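Local coordinates for protein RNA-dependent RNA Polymerase (Bombyx mori cytoplasmic polyhedrosis virus, PDB 6TZ0) that transcribes and replicates the double-stranded RNA genome segments of this virus as an RNA-directed RNA polymerase, at residues V213-A216 and I217-I221; N330-A333 and A334-M338; R773-G776 and L777-L780. All coordinates share one frame; numbering follows the deposited sequence.

Contact 1. Residues V213-A216 and I217-I221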
# COMPACT_ATOMS: atom_id res chain seq x y z
N VAL A 213 -15.21 -10.61 -24.70
CA VAL A 213 -16.43 -11.35 -25.03
C VAL A 213 -16.10 -12.67 -25.71
O VAL A 213 -16.72 -13.70 -25.43
CB VAL A 213 -17.38 -10.46 -25.86
CG1 VAL A 213 -18.57 -11.24 -26.37
CG2 VAL A 213 -17.88 -9.32 -25.02
N GLY A 214 -15.06 -12.68 -26.54
CA GLY A 214 -14.61 -13.94 -27.12
C GLY A 214 -13.98 -14.87 -26.10
O GLY A 214 -14.11 -16.10 -26.22
N THR A 215 -13.31 -14.32 -25.09
CA THR A 215 -12.80 -15.14 -24.00
C THR A 215 -13.93 -15.75 -23.19
O THR A 215 -13.85 -16.90 -22.76
CB THR A 215 -11.89 -14.28 -23.11
OG1 THR A 215 -10.83 -13.75 -23.91
CG2 THR A 215 -11.28 -15.09 -21.99
N ALA A 216 -15.02 -15.00 -23.00
CA ALA A 216 -16.18 -15.52 -22.29
C ALA A 216 -16.90 -16.60 -23.08
O ALA A 216 -17.46 -17.53 -22.49
CB ALA A 216 -17.14 -14.38 -21.95
N ILE A 217 -16.92 -16.49 -24.41
CA ILE A 217 -17.49 -17.56 -25.23
C ILE A 217 -16.61 -18.81 -25.17
O ILE A 217 -17.11 -19.93 -25.03
CB ILE A 217 -17.70 -17.09 -26.68
CG1 ILE A 217 -18.71 -15.96 -26.74
CG2 ILE A 217 -18.22 -18.22 -27.54
CD1 ILE A 217 -18.71 -15.31 -28.08
N MET A 218 -15.28 -18.62 -25.25
CA MET A 218 -14.35 -19.74 -25.12
C MET A 218 -14.42 -20.40 -23.75
O MET A 218 -14.13 -21.60 -23.62
CB MET A 218 -12.92 -19.25 -25.39
CG MET A 218 -12.58 -19.00 -26.85
SD MET A 218 -12.24 -20.52 -27.76
CE MET A 218 -13.79 -20.75 -28.60
N SER A 219 -14.82 -19.65 -22.73
CA SER A 219 -14.98 -20.15 -21.38
C SER A 219 -16.22 -21.00 -21.19
O SER A 219 -16.31 -21.73 -20.20
CB SER A 219 -15.04 -18.95 -20.43
OG SER A 219 -13.79 -18.28 -20.42
N GLY A 220 -17.19 -20.93 -22.09
CA GLY A 220 -18.46 -21.57 -21.86
C GLY A 220 -19.43 -20.77 -21.02
O GLY A 220 -20.48 -21.29 -20.65
N ILE A 221 -19.09 -19.52 -20.71
CA ILE A 221 -19.96 -18.68 -19.90
C ILE A 221 -21.03 -18.02 -20.77
O ILE A 221 -22.22 -18.03 -20.43
CB ILE A 221 -19.11 -17.64 -19.15
CG1 ILE A 221 -18.18 -18.36 -18.17
CG2 ILE A 221 -19.98 -16.62 -18.45
CD1 ILE A 221 -17.10 -17.49 -17.62

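Contact 2. Residues N330-A333 and A334-M338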
# COMPACT_ATOMS: atom_id res chain seq x y z
N ASN A 330 -25.21 -20.13 -13.35
CA ASN A 330 -24.85 -19.94 -14.75
C ASN A 330 -25.31 -18.58 -15.27
O ASN A 330 -24.54 -17.88 -15.94
CB ASN A 330 -25.45 -21.06 -15.60
CG ASN A 330 -24.84 -22.41 -15.28
OD1 ASN A 330 -23.65 -22.53 -15.05
ND2 ASN A 330 -25.68 -23.44 -15.28
N TYR A 331 -26.55 -18.18 -14.95
CA TYR A 331 -26.99 -16.85 -15.36
C TYR A 331 -26.23 -15.74 -14.65
O TYR A 331 -26.02 -14.67 -15.22
CB TYR A 331 -28.48 -16.65 -15.13
CG TYR A 331 -29.40 -17.46 -15.99
CD1 TYR A 331 -29.39 -17.31 -17.36
CD2 TYR A 331 -30.39 -18.25 -15.42
CE1 TYR A 331 -30.26 -18.02 -18.16
CE2 TYR A 331 -31.28 -18.95 -16.21
CZ TYR A 331 -31.21 -18.83 -17.58
OH TYR A 331 -32.08 -19.53 -18.38
N TYR A 332 -25.78 -15.99 -13.41
CA TYR A 332 -25.01 -14.98 -12.71
C TYR A 332 -23.63 -14.80 -13.33
O TYR A 332 -23.16 -13.67 -13.47
CB TYR A 332 -24.87 -15.35 -11.23
CG TYR A 332 -24.15 -14.30 -10.43
CD1 TYR A 332 -24.78 -13.11 -10.10
CD2 TYR A 332 -22.85 -14.49 -10.00
CE1 TYR A 332 -24.13 -12.14 -9.38
CE2 TYR A 332 -22.19 -13.53 -9.27
CZ TYR A 332 -22.84 -12.36 -8.96
OH TYR A 332 -22.18 -11.40 -8.23
N ALA A 333 -22.98 -15.90 -13.72
CA ALA A 333 -21.70 -15.78 -14.43
C ALA A 333 -21.88 -15.10 -15.78
O ALA A 333 -21.00 -14.33 -16.21
CB ALA A 333 -21.06 -17.15 -14.61
N ALA A 334 -23.01 -15.35 -16.45
CA ALA A 334 -23.30 -14.65 -17.70
C ALA A 334 -23.46 -13.15 -17.48
O ALA A 334 -22.92 -12.35 -18.25
CB ALA A 334 -24.55 -15.23 -18.35
N CYS A 335 -24.15 -12.73 -16.42
CA CYS A 335 -24.28 -11.30 -16.15
C CYS A 335 -22.98 -10.67 -15.67
O CYS A 335 -22.76 -9.47 -15.87
CB CYS A 335 -25.40 -11.05 -15.15
SG CYS A 335 -27.03 -11.38 -15.82
N ARG A 336 -22.10 -11.45 -15.03
CA ARG A 336 -20.75 -10.96 -14.73
C ARG A 336 -19.98 -10.71 -16.02
O ARG A 336 -19.23 -9.73 -16.11
CB ARG A 336 -19.98 -11.96 -13.85
CG ARG A 336 -20.53 -12.13 -12.45
CD ARG A 336 -20.47 -10.83 -11.74
NE ARG A 336 -19.10 -10.40 -11.45
CZ ARG A 336 -18.55 -10.46 -10.25
NH1 ARG A 336 -19.27 -10.87 -9.22
NH2 ARG A 336 -17.30 -10.06 -10.08
N ALA A 337 -20.14 -11.58 -17.01
CA ALA A 337 -19.52 -11.33 -18.31
C ALA A 337 -20.19 -10.18 -19.05
O ALA A 337 -19.55 -9.53 -19.89
CB ALA A 337 -19.56 -12.60 -19.16
N MET A 338 -21.46 -9.92 -18.78
CA MET A 338 -22.17 -8.86 -19.49
C MET A 338 -21.94 -7.48 -18.89
O MET A 338 -22.07 -6.48 -19.61
CB MET A 338 -23.67 -9.14 -19.51
CG MET A 338 -24.05 -10.27 -20.43
SD MET A 338 -25.80 -10.68 -20.39
CE MET A 338 -25.78 -12.12 -21.45

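Contact 3. Residues R773-G776 and L777-L780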
# COMPACT_ATOMS: atom_id res chain seq x y z
N ARG A 773 -15.75 -23.96 -19.08
CA ARG A 773 -15.18 -24.89 -20.06
C ARG A 773 -13.69 -24.62 -20.17
O ARG A 773 -13.27 -23.70 -20.90
CB ARG A 773 -15.86 -24.77 -21.42
CG ARG A 773 -15.38 -25.80 -22.42
CD ARG A 773 -16.12 -25.78 -23.74
NE ARG A 773 -15.89 -24.57 -24.53
CZ ARG A 773 -16.85 -23.75 -24.93
NH1 ARG A 773 -18.12 -24.01 -24.64
NH2 ARG A 773 -16.55 -22.68 -25.64
N PRO A 774 -12.85 -25.39 -19.46
CA PRO A 774 -11.40 -25.13 -19.49
C PRO A 774 -10.70 -25.52 -20.78
O PRO A 774 -9.58 -25.06 -21.02
CB PRO A 774 -10.88 -25.96 -18.31
CG PRO A 774 -12.06 -26.16 -17.43
CD PRO A 774 -13.22 -26.28 -18.36
N GLU A 775 -11.32 -26.36 -21.61
CA GLU A 775 -10.66 -26.82 -22.83
C GLU A 775 -10.59 -25.72 -23.89
O GLU A 775 -9.57 -25.56 -24.57
CB GLU A 775 -11.39 -28.06 -23.37
CG GLU A 775 -10.78 -28.65 -24.62
CD GLU A 775 -9.41 -29.24 -24.40
OE1 GLU A 775 -9.12 -29.71 -23.27
OE2 GLU A 775 -8.60 -29.24 -25.35
N GLY A 776 -11.67 -24.95 -24.03
CA GLY A 776 -11.63 -23.79 -24.91
C GLY A 776 -10.68 -22.72 -24.42
O GLY A 776 -10.07 -22.01 -25.22
N LEU A 777 -10.51 -22.63 -23.11
CA LEU A 777 -9.50 -21.74 -22.54
C LEU A 777 -8.09 -22.24 -22.84
O LEU A 777 -7.17 -21.44 -23.04
CB LEU A 777 -9.77 -21.61 -21.04
CG LEU A 777 -8.96 -20.74 -20.10
CD1 LEU A 777 -9.90 -20.09 -19.14
CD2 LEU A 777 -8.05 -21.64 -19.34
N LYS A 778 -7.91 -23.56 -22.93
CA LYS A 778 -6.62 -24.10 -23.36
C LYS A 778 -6.34 -23.76 -24.82
O LYS A 778 -5.21 -23.42 -25.19
CB LYS A 778 -6.54 -25.61 -23.13
CG LYS A 778 -5.15 -26.18 -23.39
CD LYS A 778 -4.99 -27.60 -22.84
CE LYS A 778 -5.55 -28.66 -23.76
NZ LYS A 778 -4.65 -28.87 -24.92
N MET A 779 -7.37 -23.83 -25.66
CA MET A 779 -7.20 -23.47 -27.07
C MET A 779 -6.92 -21.98 -27.23
O MET A 779 -6.10 -21.57 -28.07
CB MET A 779 -8.42 -23.88 -27.88
CG MET A 779 -8.26 -23.69 -29.37
SD MET A 779 -9.61 -24.37 -30.32
CE MET A 779 -9.25 -26.11 -30.14
N LEU A 780 -7.56 -21.15 -26.40
CA LEU A 780 -7.35 -19.71 -26.45
C LEU A 780 -5.93 -19.34 -26.03
O LEU A 780 -5.29 -18.49 -26.66
CB LEU A 780 -8.37 -19.01 -25.56
CG LEU A 780 -8.37 -17.49 -25.53
CD1 LEU A 780 -8.68 -16.96 -26.91
CD2 LEU A 780 -9.40 -17.03 -24.55

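Contact 1. Residues V213-A216 and I217-I221
Ile217 N bonds back to Val213 O and Met218 N to Gly214 O (2.9 Å), i to i+4 bonds in the closing turns of helix 206-218, which ends in a Schellman motif. Gly220, at positive phi (83°), makes the break: its N turns back to Ile217 O within the final turn, and Ile221 N closes over Ala216 O at 3.1 Å, almost in line with that carbonyl (C=O...N angle 171°). Thr215 O accepts two bonds. Ser219 N reaches it at 2.9 Å and Ser219 OG at 2.7 Å, the two donors coming from opposite faces of the carbonyl plane. The hydroxyl gets there because OG lies beside the backbone N, anti to the carbonyl carbon (chi1 -66°), and therefore folds back along the helix. The hydroxyl of Thr215 itself bonds to Cys211 O, one turn earlier, and to Trp742 NE1. On another flank of the helix, Ile217 runs its CG1 branch back past Val213 O at 3.3 Å, and its CD1 ends 4.4 Å from Val213 CG1, a loose apolar pair that faces helix 224-237. Met218 CG lies 3.3 Å from Gly214 O before the bent chain leads its end off toward Leu156 and Trp159 of helix 145-160. This end of the helix is buried within the N-terminal family region, away from the annotated sites. Polar groups in such surroundings need internal partners, and the two bonds to Thr215 O and the Ile221 N bond to Ala216 O probably meet that need.

Contact 2. Residues N330-A333 and A334-M338
Tyr332 and Arg336, an i to i+4 side-chain pair on helix 325-339, lie side by side and point the same way, with the phenol ring and the guanidinium turned nearly square to each other (82°). It is the aliphatic part of the arginine that covers the ring. Arg336 CG sits over one face of the Tyr332 ring, 4.2 Å from its centroid and offset toward the rim, in a CH-pi contact. Beyond it the chain bends at chi2 and chi3, carrying the guanidinium out past the phenol end, where Arg336 NH1 donates to Tyr332 OH at 3.1 Å; the oxygen lies near the guanidinium plane. Tyr332 meets this chain because its CG is anti to the backbone N (chi1 -176°). Beneath the pair, Arg336 N bonds to Tyr332 O at 2.9 Å as part of the regular helix. Outside the helix, Arg336 makes a cation-pi contact with Phe735, and Tyr332 meets the ring of Tyr257. The Tyr332 side chain is about 12 Å from that of Asp547, a magnesium-binding residue. Arg254 brings a like charge close to Arg336; the phenol oxygen and the Phe735 ring probably help offset this, and the guanidinium would polarise the tyrosine hydroxyl.

Contact 3. Residues R773-G776 and L777-L780
Pro774 O receives Lys778 N at 2.9 Å, the first i to i+4 bond across the opening turn of helix 774-786. Gly776 O takes Leu780 N at the same length, and Glu775 O takes Met779 N at 3.0 Å. Over this backbone the main side-chain encounter is between Glu775 and Lys778, three residues on, which run alongside each other in the same direction. The carboxylate touches the lysine chiefly through its methylene chain: Glu775 OE2 lies 3.5 Å from Lys778 CE, and OE1 is also near that carbon. The ammonium is more distant, with Lys778 NZ 4.0 Å from Glu775 OE2, so the salt bridge is a long one. Both side chains start with CG anti to the backbone N, then curl: Glu775 bends at chi2 (67°), and Lys778 at chi3 (82°) and chi4 (75°), which brings its end past the OE2 side of the carboxylate. Here the chain enters a helix through a proline in its first turn, preceded by Arg773 in an extended backbone conformation. Proline suits such a start, as its missing N-H would have no carbonyl a turn earlier to serve. Lys778 NZ has a further salt bridge with Asp860 and a cation-pi contact with Tyr848; its charge is probably balanced mainly by Asp860 and the Tyr848 ring, with Glu775 a long and lesser partner. On other flanks of the helix, Leu780 touches Ser155 of helix 145-160, while Met779 leads its thioether end away toward Trp159 of that same helix and Tyr848.

How the contacts relate
Along the chain the three helical turns come in series, on helices 206-218, 325-339 and 774-786, yet contact 1 touches both others and lies on the same side of the chain's centre as each. Its centre lies about 11 Å from that of contact 2, where Ile221 and Ala216 pack on Ala333 and Ala337, and about 9 Å from that of contact 3, where the Arg773 guanidinium comes against Ile217 O and Leu780 against Thr215. Contacts 2 and 3 do not meet, their nearest atoms being about 9 Å apart. The end of an N-terminal-region helix thus lies between and touches two helices from later in the sequence, joining distant parts of the polymerase chain.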